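Local coordinates for protein inner kinetochore subunit cnp3 (Schizosaccharomyces pombe, PDB 6O2D) that serves in the inner kinetochore as a CENP-C homologue that helps assemble kinetochores on centromeric DNA, here represented by its dimeric cupin domain, at the interface of chains A and B. Residues are numbered along the deposited sequence; one frame, centred on the assembly and turned at random. Chains: chain A/B, Inner kinetochore subunit cnp3.

The interface of chains A and B. Residues chain A 24; chain B 85-86, 120, 149, 151, 158.
A:Trp24 and B:Arg158 stack across the dimer interface of the CENP-C cupin domain. The indole is sandwiched between groups of the partner subunit, and the two-fold repeats the arrangement with the chains exchanged. With CG anti to the backbone N (chi1 -164°), the ring reaches from CB between B:Arg158 and the B:Lys85-B:His86 backbone. CG and CD1 of the five-membered ring lie under B:Arg149, whose NH2 sits over this ring, 3.3 Å from its centroid, as a cation-pi contact. The N-H of NE1 is not used by that guanidinium. Further out, CE2 and CZ2 face the B:Arg158 guanidinium, which lies nearly parallel to the indole, 5° apart. A:Trp24 CZ2 is 3.4 Å from B:Arg158 CZ. At the far tip, CH2 and CZ3 meet B:Arg158 NE, which stands over the six-membered ring. The opposite face takes the backbone of B:Lys85 and B:His86 toward its rim; B:His86 CB is 3.6 Å from A:Trp24 CZ2. On that same side, B:Gly120 CA comes obliquely to A:Trp24 CE3, at 3.5 Å. The backbone is held too: A:Trp24 O, the carbonyl oxygen, accepts a hydrogen bond of 2.6 Å from B:Arg149 NH2. The donor lies above the carbonyl plane, while O lies near the guanidinium plane. An alanine in place of A:Trp24 would probably open a gap between B:Arg158 and B:His86 and leave both arginines without their aromatic partner.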
ATOM      1  N   TRP A  24     -17.548 -10.229   3.535  1.00 86.57           N
ATOM      2  CA  TRP A  24     -17.280  -9.965   4.957  1.00 80.69           C
ATOM      3  C   TRP A  24     -18.472  -9.236   5.587  1.00 83.94           C
ATOM      4  O   TRP A  24     -18.318  -8.329   6.407  1.00 74.96           O
ATOM      5  CB  TRP A  24     -15.966  -9.188   5.118  1.00 57.82           C
ATOM      6  CG  TRP A  24     -15.326  -9.130   6.507  1.00 70.75           C
ATOM      7  CD1 TRP A  24     -15.195  -8.016   7.302  1.00 72.59           C
ATOM      8  CD2 TRP A  24     -14.678 -10.199   7.221  1.00 71.84           C
ATOM      9  NE1 TRP A  24     -14.556  -8.337   8.478  1.00 55.38           N
ATOM     10  CE2 TRP A  24     -14.220  -9.666   8.451  1.00 67.91           C
ATOM     11  CE3 TRP A  24     -14.463 -11.558   6.954  1.00 71.12           C
ATOM     12  CZ2 TRP A  24     -13.558 -10.449   9.409  1.00 61.56           C
ATOM     13  CZ3 TRP A  24     -13.804 -12.337   7.913  1.00 65.09           C
ATOM     14  CH2 TRP A  24     -13.364 -11.778   9.122  1.00 59.32           C
TER
ATOM     15  N   LYS B  85      -8.939 -13.094   6.085  1.00 62.41           N
ATOM     16  CA  LYS B  85      -9.632 -12.839   7.362  1.00 70.51           C
ATOM     17  C   LYS B  85     -10.053 -11.367   7.408  1.00 64.80           C
ATOM     18  O   LYS B  85     -10.643 -10.870   6.439  1.00 62.16           O
ATOM     19  CB  LYS B  85      -8.739 -13.303   8.509  1.00 69.39           C
ATOM     20  CG  LYS B  85      -8.661 -14.819   8.689  1.00 71.78           C
ATOM     21  CD  LYS B  85      -7.803 -15.201   9.892  1.00 80.86           C
ATOM     22  CE  LYS B  85      -6.347 -14.784   9.697  1.00 88.49           C
ATOM     23  NZ  LYS B  85      -5.448 -15.350  10.748  1.00 94.47           N
ATOM     24  N   HIS B  86      -9.742 -10.632   8.471  1.00 59.55           N
ATOM     25  CA  HIS B  86     -10.237  -9.278   8.670  1.00 53.60           C
ATOM     26  C   HIS B  86      -9.351  -8.217   8.027  1.00 62.83           C
ATOM     27  O   HIS B  86      -9.580  -7.024   8.251  1.00 65.19           O
ATOM     28  CB  HIS B  86     -10.352  -9.003  10.166  1.00 57.37           C
ATOM     29  CG  HIS B  86      -9.094  -9.310  10.914  1.00 72.62           C
ATOM     30  ND1 HIS B  86      -8.731 -10.593  11.264  1.00 72.37           N
ATOM     31  CD2 HIS B  86      -8.091  -8.506  11.340  1.00 70.08           C
ATOM     32  CE1 HIS B  86      -7.569 -10.565  11.891  1.00 72.64           C
ATOM     33  NE2 HIS B  86      -7.161  -9.310  11.953  1.00 74.30           N
ATOM     34  N   GLY B 120     -12.078 -11.503   4.104  1.00 60.69           N
ATOM     35  CA  GLY B 120     -12.937 -12.673   3.985  1.00 59.26           C
ATOM     36  C   GLY B 120     -12.766 -13.474   2.711  1.00 62.43           C
ATOM     37  O   GLY B 120     -13.732 -14.064   2.231  1.00 78.79           O
ATOM     38  N   ARG B 149     -17.959  -5.875  15.454  1.00 74.69           N
ATOM     39  CA  ARG B 149     -18.319  -7.209  15.000  1.00 83.49           C
ATOM     40  C   ARG B 149     -17.381  -8.311  15.456  1.00 84.34           C
ATOM     41  O   ARG B 149     -17.701  -9.488  15.261  1.00 86.95           O
ATOM     42  CB  ARG B 149     -18.407  -7.235  13.471  1.00 92.18           C
ATOM     43  CG  ARG B 149     -19.690  -6.661  12.923  1.00108.80           C
ATOM     44  CD  ARG B 149     -19.503  -6.293  11.473  1.00104.65           C
ATOM     45  NE  ARG B 149     -18.604  -7.209  10.783  1.00 88.77           N
ATOM     46  CZ  ARG B 149     -18.510  -7.291   9.462  1.00 83.43           C
ATOM     47  NH1 ARG B 149     -19.244  -6.502   8.692  1.00 98.72           N
ATOM     48  NH2 ARG B 149     -17.685  -8.157   8.909  1.00 66.02           N
ATOM     49  N   ILE B 151     -13.388 -10.179  15.542  1.00104.55           N
ATOM     50  CA  ILE B 151     -12.340 -10.562  14.607  1.00 91.19           C
ATOM     51  C   ILE B 151     -12.515 -11.988  14.109  1.00 93.25           C
ATOM     52  O   ILE B 151     -11.780 -12.412  13.201  1.00 93.77           O
ATOM     53  CB  ILE B 151     -10.952 -10.369  15.250  1.00 89.42           C
ATOM     54  CG1 ILE B 151     -10.946  -9.068  16.072  1.00 94.61           C
ATOM     55  CG2 ILE B 151      -9.893 -10.278  14.208  1.00 78.78           C
ATOM     56  CD1 ILE B 151     -11.290  -9.232  17.571  1.00 82.69           C
ATOM     57  N   ARG B 158     -17.152 -16.769  13.488  1.00100.31           N
ATOM     58  CA  ARG B 158     -17.867 -16.549  12.237  1.00 97.94           C
ATOM     59  C   ARG B 158     -18.143 -17.848  11.477  1.00100.39           C
ATOM     60  O   ARG B 158     -18.382 -18.914  12.062  1.00 99.64           O
ATOM     61  CB  ARG B 158     -17.073 -15.581  11.362  1.00 93.88           C
ATOM     62  CG  ARG B 158     -16.371 -14.506  12.164  1.00 93.00           C
ATOM     63  CD  ARG B 158     -15.445 -13.686  11.297  1.00101.43           C
ATOM     64  NE  ARG B 158     -16.185 -12.722  10.494  1.00101.23           N
ATOM     65  CZ  ARG B 158     -16.437 -11.475  10.875  1.00 96.01           C
ATOM     66  NH1 ARG B 158     -16.007 -11.038  12.052  1.00103.39           N
ATOM     67  NH2 ARG B 158     -17.121 -10.668  10.080  1.00 85.30           N
ATOM     68  OXT ARG B 158     -18.145 -17.848  10.244  1.00 98.87           O
TER